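Long-range contacts in cell division control protein 4 (Saccharomyces cerevisiae, PDB 3V7D), which serves as the substrate-recognition F-box subunit of an SCF ubiquitin ligase, binding phosphorylated targets such as the CDK inhibitor SIC1 for ubiquitination and degradation: residues B[167-172]-B[209-214]; B[218-223]-B[230-235]; B[372-377]-B[388-393]. The protein carries 1 engineered substitution. All coordinates share one frame; numbering follows the deposited sequence.

Contact 1: B[167-172]-B[209-214]; sequences ALKYAH and LDIVEY
D210 OD1 is gripped by two groups, the ammonium of K169 on a strand of the neighbouring blade and the backbone N-H of I211 in its own. This is an interface between blades of a WD40 beta-propeller: the strands, 165-170 in WD 2 and 206-213 in WD 3, are the first of successive sheets and run nearly parallel, 19° apart; with axes no nearer than 6.9 Å in separate sheets, they meet through side chains. The salt bridge from K169 NZ to D210 OD1 is rather long at 3.4 Å. The bond from I211 N to D210 OD1 is shorter, 2.7 Å, but bent to 132° at the hydrogen, and reaches the oxygen on its anti side, out of the carboxylate plane. The other oxygen, OD2, binds the backbone N of G278, which ties the carboxylate down at both ends. Lysine suits its place because its aliphatic stem can pack while its tip seeks a charge. K169 CG lies 3.7 Å from I211 CG1, the two side chains sliding past each other in opposite directions, and the bend at chi2 (75°) turns CD aside. An alanine here would probably leave D210 OD1 without its charged mate and open a gap beside I211 CG1. L209 and I211 also both touch V177 of strand 175-180. I211 CD1 meets the small A171 CB at 4.0 Å. The two methyls of L209 divide between two residues of strand 165-170, CD1 3.5 Å from K169 CB and CD2 3.6 Å from A167 CB.

Contact 2: B[218-223]-B[230-235]; sequences KYIVTG and HVWKLP
The indole N-H of W232 points almost straight at T222 OG1, 3.2 Å from NE1 with 174° at the hydrogen, and the hydroxyl oxygen lies in the ring plane. T222 OG1 also bonds H202 NE2, completing the His-Ser/Thr-Trp chain that belongs to the WD40 structural tetrad; threonine fits because a single hydroxyl can serve both partners. The setting is the hairpin of strands 218-224 and 229-233 in WD 3, in the middle of a propeller blade. T222 with H230 and I220 with W232 are its antiparallel hydrogen-bonded pairs, W232 N reaching I220 O at 2.7 Å. Past the non-hydrogen-bonded pair Y219 and K233, L234 N bonds K218 O at 2.9 Å and carries the ladder beyond the end of the strand.

T222, H230, I220 and W232 put their side chains on one face. The edge of the indole meets the backbone carbonyl of I220, W232 CD1 is 3.9 Å from I220 CB, and the indole meets the rings of F199 and F262. A chi1 of -26°, well off a staggered position, places W232 CG for this fit. On the other face Y219 and K233 lie side by side and point the same way, K233 CG 3.8 Å from Y219 CE2, while NZ goes on to P260 O. K218 and L234 likewise lie side by side, K218 CD 3.8 Å from L234 CD2. The side chains of L234 and I220 cross at about a right angle, their CD1 atoms 3.9 Å apart.

Contact 3: B[372-377]-B[388-393]; sequences GSIRGW and YHHTNL
The imidazole of H389 lies flat over the peptide that joins G372 to S373, with S373 N 3.7 Å from the ring plane, over its centre, and G372 C nearer the rim. This is the outer hairpin of a propeller blade, strand 373-378 of WD 6 against 384-389, where the chain leaves for WD 7. A bond from H389 NE2 to D371 O fixes how the ring is turned, and the same ring reaches S373, whose CB is 3.4 Å from H389 CE1. Glycine suits position 372: at a phi of 91° a CB would press on the carbonyl oxygen of the residue before, and would also crowd H389 CD2.

S373 and H389 form a non-hydrogen-bonded pair, and the serine hydroxyl turns to D371 and H351. I374 and Y388, the hydrogen-bonded pair next to them, exchange two backbone bonds of 2.8 Å, I374 N to Y388 O and Y388 N to I374 O.

Their side chains share the face turned toward the following blade. I374 CB packs on Y388 CB, the branched chain reaches L406, and the tyrosine ring meets Y417. H390, just past the strand, gives its N-H to G372 O and begins a type I turn that ends at L393. Its ring is held by S410 at ND1 and S408 at NE2, and I374 crosses it obliquely, with CD1 4.0 Å from H390 NE2.

Overall arrangement
Contacts 1 and 2 are neighbours in the propeller, their centres 8 Å apart. They share one sheet: strand 206-213, which meets the preceding blade in contact 1, is paired with strand 218-224 of contact 2 through probable hydrogen bonds such as V212 O to Y219 N at 2.7 Å. The one contact therefore joins blades and the other builds a blade from within. Contact 3 lies elsewhere on the ring, its centre about 30 Å from that of contact 1 and 35 Å from that of contact 2, across the chain's centre from the latter. All three shape the WD40 domain, the part of the protein that recognises phosphorylated substrates.

Contact 1: B[167-172]-B[209-214]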
# COMPACT_ATOMS: atom_id res chain seq x y z
N ALA B 167 -10.19 -20.78 -12.27
CA ALA B 167 -9.12 -20.28 -11.41
C ALA B 167 -7.87 -19.96 -12.22
O ALA B 167 -7.47 -20.73 -13.09
CB ALA B 167 -8.81 -21.28 -10.30
N LEU B 168 -7.27 -18.81 -11.93
CA LEU B 168 -6.08 -18.34 -12.63
C LEU B 168 -5.09 -17.74 -11.64
O LEU B 168 -5.48 -17.04 -10.72
CB LEU B 168 -6.44 -17.25 -13.64
CG LEU B 168 -6.93 -17.62 -15.03
CD1 LEU B 168 -7.16 -16.34 -15.82
CD2 LEU B 168 -5.93 -18.52 -15.73
N LYS B 169 -3.80 -18.01 -11.86
CA LYS B 169 -2.77 -17.38 -11.04
C LYS B 169 -1.51 -17.13 -11.86
O LYS B 169 -0.90 -18.06 -12.39
CB LYS B 169 -2.43 -18.24 -9.83
CG LYS B 169 -1.63 -17.52 -8.75
CD LYS B 169 -2.50 -16.55 -7.97
CE LYS B 169 -1.72 -15.89 -6.85
NZ LYS B 169 -2.61 -15.17 -5.89
N TYR B 170 -1.14 -15.86 -11.96
CA TYR B 170 0.07 -15.48 -12.67
C TYR B 170 1.28 -15.72 -11.77
O TYR B 170 1.25 -15.40 -10.59
CB TYR B 170 -0.00 -14.01 -13.09
CG TYR B 170 1.19 -13.54 -13.88
CD1 TYR B 170 1.23 -13.69 -15.26
CD2 TYR B 170 2.28 -12.96 -13.25
CE1 TYR B 170 2.32 -13.27 -15.99
CE2 TYR B 170 3.37 -12.53 -13.98
CZ TYR B 170 3.39 -12.69 -15.35
OH TYR B 170 4.47 -12.27 -16.08
N ALA B 171 2.33 -16.30 -12.34
CA ALA B 171 3.53 -16.59 -11.56
C ALA B 171 4.60 -15.51 -11.76
O ALA B 171 4.77 -14.62 -10.91
CB ALA B 171 4.09 -17.96 -11.93
N HIS B 172 5.30 -15.58 -12.89
CA HIS B 172 6.38 -14.66 -13.22
C HIS B 172 6.84 -14.98 -14.63
O HIS B 172 6.69 -16.12 -15.09
CB HIS B 172 7.55 -14.84 -12.26
CG HIS B 172 8.21 -16.18 -12.38
ND1 HIS B 172 7.75 -17.30 -11.71
CD2 HIS B 172 9.29 -16.59 -13.09
CE1 HIS B 172 8.52 -18.33 -12.00
NE2 HIS B 172 9.46 -17.93 -12.84
N LEU B 209 -7.05 -21.82 -6.47
CA LEU B 209 -5.62 -22.13 -6.43
C LEU B 209 -4.76 -20.94 -6.02
O LEU B 209 -5.16 -19.79 -6.16
CB LEU B 209 -5.15 -22.72 -7.77
CG LEU B 209 -4.90 -21.82 -8.98
CD1 LEU B 209 -3.42 -21.50 -9.09
CD2 LEU B 209 -5.38 -22.50 -10.25
N ASP B 210 -3.57 -21.24 -5.50
CA ASP B 210 -2.59 -20.22 -5.15
C ASP B 210 -1.19 -20.74 -5.46
O ASP B 210 -0.99 -21.95 -5.59
CB ASP B 210 -2.69 -19.86 -3.67
CG ASP B 210 -2.12 -18.48 -3.36
OD1 ASP B 210 -1.46 -17.88 -4.25
OD2 ASP B 210 -2.34 -17.99 -2.23
N ILE B 211 -0.23 -19.83 -5.56
CA ILE B 211 1.17 -20.21 -5.76
C ILE B 211 2.03 -19.61 -4.66
O ILE B 211 1.96 -18.41 -4.40
CB ILE B 211 1.71 -19.72 -7.11
CG1 ILE B 211 0.86 -20.27 -8.27
CG2 ILE B 211 3.17 -20.14 -7.28
CD1 ILE B 211 1.32 -19.79 -9.63
N VAL B 212 2.83 -20.44 -4.01
CA VAL B 212 3.70 -19.96 -2.94
C VAL B 212 5.16 -20.23 -3.26
O VAL B 212 5.47 -21.13 -4.04
CB VAL B 212 3.35 -20.60 -1.59
CG1 VAL B 212 1.90 -20.31 -1.23
CG2 VAL B 212 3.61 -22.10 -1.63
N GLU B 213 6.06 -19.45 -2.67
CA GLU B 213 7.48 -19.70 -2.81
C GLU B 213 8.10 -19.96 -1.44
O GLU B 213 8.03 -19.11 -0.55
CB GLU B 213 8.19 -18.53 -3.49
CG GLU B 213 9.66 -18.79 -3.78
CD GLU B 213 10.35 -17.64 -4.49
OE1 GLU B 213 9.70 -16.59 -4.69
OE2 GLU B 213 11.54 -17.79 -4.84
N TYR B 214 8.69 -21.13 -1.27
CA TYR B 214 9.31 -21.48 -0.01
C TYR B 214 10.72 -21.99 -0.26
O TYR B 214 10.90 -22.97 -1.00
CB TYR B 214 8.47 -22.53 0.73
CG TYR B 214 9.05 -22.94 2.06
CD1 TYR B 214 9.17 -22.02 3.10
CD2 TYR B 214 9.46 -24.24 2.29
CE1 TYR B 214 9.70 -22.38 4.32
CE2 TYR B 214 9.99 -24.62 3.51
CZ TYR B 214 10.11 -23.68 4.52
OH TYR B 214 10.64 -24.06 5.73

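Contact 2: B[218-223]-B[230-235]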
# COMPACT_ATOMS: atom_id res chain seq x y z
N LYS B 218 8.99 -22.46 -6.13
CA LYS B 218 7.56 -22.16 -6.25
C LYS B 218 6.71 -23.43 -6.28
O LYS B 218 7.03 -24.39 -7.00
CB LYS B 218 7.29 -21.28 -7.47
CG LYS B 218 7.92 -19.90 -7.39
CD LYS B 218 7.30 -18.94 -8.39
CE LYS B 218 7.91 -17.55 -8.30
NZ LYS B 218 7.06 -16.52 -8.97
N TYR B 219 5.65 -23.43 -5.49
CA TYR B 219 4.71 -24.55 -5.43
C TYR B 219 3.32 -24.10 -5.85
O TYR B 219 2.90 -22.98 -5.56
CB TYR B 219 4.65 -25.12 -4.02
CG TYR B 219 5.95 -25.68 -3.49
CD1 TYR B 219 6.88 -24.86 -2.86
CD2 TYR B 219 6.26 -27.03 -3.62
CE1 TYR B 219 8.07 -25.36 -2.38
CE2 TYR B 219 7.45 -27.55 -3.14
CZ TYR B 219 8.35 -26.71 -2.52
OH TYR B 219 9.54 -27.20 -2.03
N ILE B 220 2.59 -24.98 -6.53
CA ILE B 220 1.19 -24.73 -6.83
C ILE B 220 0.32 -25.49 -5.84
O ILE B 220 0.57 -26.66 -5.55
CB ILE B 220 0.83 -25.20 -8.25
CG1 ILE B 220 1.82 -24.65 -9.27
CG2 ILE B 220 -0.59 -24.77 -8.60
CD1 ILE B 220 1.63 -25.22 -10.66
N VAL B 221 -0.70 -24.82 -5.31
CA VAL B 221 -1.66 -25.45 -4.41
C VAL B 221 -3.06 -25.27 -4.97
O VAL B 221 -3.50 -24.15 -5.19
CB VAL B 221 -1.60 -24.82 -3.01
CG1 VAL B 221 -2.44 -25.63 -2.02
CG2 VAL B 221 -0.17 -24.71 -2.53
N THR B 222 -3.75 -26.38 -5.22
CA THR B 222 -5.05 -26.32 -5.88
C THR B 222 -6.16 -26.95 -5.06
O THR B 222 -6.09 -28.12 -4.69
CB THR B 222 -5.01 -27.00 -7.27
OG1 THR B 222 -4.63 -28.38 -7.12
CG2 THR B 222 -4.01 -26.31 -8.18
N GLY B 223 -7.20 -26.16 -4.77
CA GLY B 223 -8.37 -26.66 -4.07
C GLY B 223 -9.43 -27.13 -5.05
O GLY B 223 -9.62 -26.52 -6.10
N HIS B 230 -4.35 -30.36 -3.79
CA HIS B 230 -3.16 -30.99 -4.34
C HIS B 230 -2.01 -29.99 -4.35
O HIS B 230 -2.21 -28.81 -4.61
CB HIS B 230 -3.42 -31.49 -5.76
CG HIS B 230 -4.18 -32.78 -5.83
ND1 HIS B 230 -5.26 -33.04 -5.01
CD2 HIS B 230 -4.03 -33.87 -6.62
CE1 HIS B 230 -5.74 -34.24 -5.30
NE2 HIS B 230 -5.01 -34.76 -6.27
N VAL B 231 -0.81 -30.47 -4.04
CA VAL B 231 0.37 -29.61 -4.07
C VAL B 231 1.31 -30.04 -5.20
O VAL B 231 1.60 -31.22 -5.37
CB VAL B 231 1.12 -29.60 -2.72
CG1 VAL B 231 2.31 -28.65 -2.77
CG2 VAL B 231 0.17 -29.20 -1.59
N TRP B 232 1.77 -29.07 -5.99
CA TRP B 232 2.66 -29.35 -7.11
C TRP B 232 3.80 -28.35 -7.16
O TRP B 232 3.63 -27.18 -6.80
CB TRP B 232 1.92 -29.31 -8.45
CG TRP B 232 0.45 -29.59 -8.40
CD1 TRP B 232 -0.53 -28.79 -7.89
CD2 TRP B 232 -0.21 -30.74 -8.94
NE1 TRP B 232 -1.76 -29.38 -8.05
CE2 TRP B 232 -1.59 -30.59 -8.70
CE3 TRP B 232 0.23 -31.90 -9.59
CZ2 TRP B 232 -2.53 -31.54 -9.08
CZ3 TRP B 232 -0.71 -32.84 -9.97
CH2 TRP B 232 -2.07 -32.66 -9.72
N LYS B 233 4.97 -28.80 -7.62
CA LYS B 233 6.07 -27.89 -7.90
C LYS B 233 5.82 -27.19 -9.23
O LYS B 233 5.36 -27.83 -10.19
CB LYS B 233 7.40 -28.63 -7.94
CG LYS B 233 7.85 -29.15 -6.58
CD LYS B 233 9.21 -29.83 -6.65
CE LYS B 233 9.14 -31.11 -7.45
NZ LYS B 233 8.32 -32.15 -6.76
N LEU B 234 6.09 -25.89 -9.29
CA LEU B 234 5.99 -25.14 -10.54
C LEU B 234 7.24 -25.39 -11.38
O LEU B 234 8.35 -25.09 -10.94
CB LEU B 234 5.84 -23.64 -10.26
CG LEU B 234 5.74 -22.73 -11.49
CD1 LEU B 234 4.42 -22.94 -12.23
CD2 LEU B 234 5.91 -21.27 -11.10
N PRO B 235 7.06 -25.95 -12.58
CA PRO B 235 8.17 -26.28 -13.48
C PRO B 235 9.02 -25.07 -13.86
O PRO B 235 8.49 -23.97 -14.05
CB PRO B 235 7.45 -26.83 -14.72
CG PRO B 235 6.16 -27.36 -14.20
CD PRO B 235 5.76 -26.42 -13.10

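Contact 3: B[372-377]-B[388-393]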
# COMPACT_ATOMS: atom_id res chain seq x y z
N GLY B 372 -24.94 -6.16 -0.83
CA GLY B 372 -24.43 -4.92 -1.40
C GLY B 372 -23.61 -4.08 -0.44
O GLY B 372 -23.22 -2.95 -0.76
N SER B 373 -23.35 -4.62 0.75
CA SER B 373 -22.59 -3.89 1.75
C SER B 373 -21.10 -4.16 1.61
O SER B 373 -20.68 -5.25 1.25
CB SER B 373 -23.05 -4.27 3.17
OG SER B 373 -22.86 -5.65 3.40
N ILE B 374 -20.31 -3.13 1.90
CA ILE B 374 -18.86 -3.22 1.91
C ILE B 374 -18.37 -2.62 3.22
O ILE B 374 -18.84 -1.55 3.61
CB ILE B 374 -18.25 -2.45 0.73
CG1 ILE B 374 -18.74 -3.02 -0.60
CG2 ILE B 374 -16.73 -2.47 0.79
CD1 ILE B 374 -18.54 -2.08 -1.77
N ARG B 375 -17.45 -3.30 3.89
CA ARG B 375 -16.93 -2.81 5.17
C ARG B 375 -15.41 -2.72 5.19
O ARG B 375 -14.72 -3.63 4.73
CB ARG B 375 -17.39 -3.72 6.32
CG ARG B 375 -18.88 -3.77 6.54
CD ARG B 375 -19.35 -2.61 7.40
NE ARG B 375 -20.80 -2.66 7.59
CZ ARG B 375 -21.47 -1.86 8.40
NH1 ARG B 375 -20.83 -0.94 9.11
NH2 ARG B 375 -22.79 -1.98 8.50
N GLY B 376 -14.91 -1.63 5.74
CA GLY B 376 -13.48 -1.47 5.95
C GLY B 376 -13.11 -1.57 7.41
O GLY B 376 -13.65 -0.86 8.26
N TRP B 377 -12.17 -2.47 7.72
CA TRP B 377 -11.70 -2.64 9.08
C TRP B 377 -10.21 -2.36 9.13
O TRP B 377 -9.48 -2.65 8.17
CB TRP B 377 -11.95 -4.06 9.56
CG TRP B 377 -13.26 -4.66 9.12
CD1 TRP B 377 -13.53 -5.23 7.91
CD2 TRP B 377 -14.45 -4.77 9.90
NE1 TRP B 377 -14.83 -5.68 7.89
CE2 TRP B 377 -15.41 -5.42 9.10
CE3 TRP B 377 -14.80 -4.40 11.20
CZ2 TRP B 377 -16.71 -5.68 9.55
CZ3 TRP B 377 -16.09 -4.67 11.65
CH2 TRP B 377 -17.02 -5.30 10.82
N TYR B 388 -19.73 1.10 3.18
CA TYR B 388 -20.39 1.50 1.94
C TYR B 388 -21.48 0.52 1.55
O TYR B 388 -21.48 -0.63 1.99
CB TYR B 388 -19.38 1.64 0.80
CG TYR B 388 -18.35 2.73 1.01
CD1 TYR B 388 -18.70 4.07 0.89
CD2 TYR B 388 -17.04 2.41 1.31
CE1 TYR B 388 -17.76 5.07 1.08
CE2 TYR B 388 -16.09 3.40 1.50
CZ TYR B 388 -16.45 4.72 1.39
OH TYR B 388 -15.51 5.70 1.58
N HIS B 389 -22.41 0.98 0.73
CA HIS B 389 -23.51 0.15 0.26
C HIS B 389 -23.93 0.57 -1.15
O HIS B 389 -24.22 1.74 -1.39
CB HIS B 389 -24.69 0.27 1.21
CG HIS B 389 -25.39 -1.03 1.47
ND1 HIS B 389 -25.36 -1.67 2.69
CD2 HIS B 389 -26.14 -1.81 0.65
CE1 HIS B 389 -26.07 -2.78 2.62
NE2 HIS B 389 -26.55 -2.89 1.40
N HIS B 390 -23.94 -0.37 -2.08
CA HIS B 390 -24.45 -0.09 -3.41
C HIS B 390 -25.96 0.18 -3.31
O HIS B 390 -26.70 -0.61 -2.73
CB HIS B 390 -24.15 -1.24 -4.38
CG HIS B 390 -22.72 -1.28 -4.83
ND1 HIS B 390 -22.31 -1.95 -5.96
CD2 HIS B 390 -21.60 -0.72 -4.30
CE1 HIS B 390 -21.01 -1.80 -6.11
NE2 HIS B 390 -20.55 -1.07 -5.11
N THR B 391 -26.39 1.31 -3.86
CA THR B 391 -27.75 1.80 -3.64
C THR B 391 -28.85 0.90 -4.19
O THR B 391 -29.99 0.97 -3.74
CB THR B 391 -27.94 3.23 -4.22
OG1 THR B 391 -27.53 3.24 -5.59
CG2 THR B 391 -27.12 4.24 -3.44
N ASN B 392 -28.53 0.06 -5.17
CA ASN B 392 -29.55 -0.84 -5.70
C ASN B 392 -29.62 -2.15 -4.92
O ASN B 392 -30.38 -3.05 -5.27
CB ASN B 392 -29.39 -1.09 -7.21
CG ASN B 392 -28.10 -1.80 -7.56
OD1 ASN B 392 -27.30 -2.15 -6.69
ND2 ASN B 392 -27.90 -2.04 -8.86
N LEU B 393 -28.82 -2.24 -3.86
CA LEU B 393 -28.86 -3.37 -2.93
C LEU B 393 -28.58 -4.69 -3.63
O LEU B 393 -29.03 -5.75 -3.19
CB LEU B 393 -30.20 -3.41 -2.21
CG LEU B 393 -30.57 -2.12 -1.47
CD1 LEU B 393 -31.93 -2.24 -0.81
CD2 LEU B 393 -29.49 -1.77 -0.45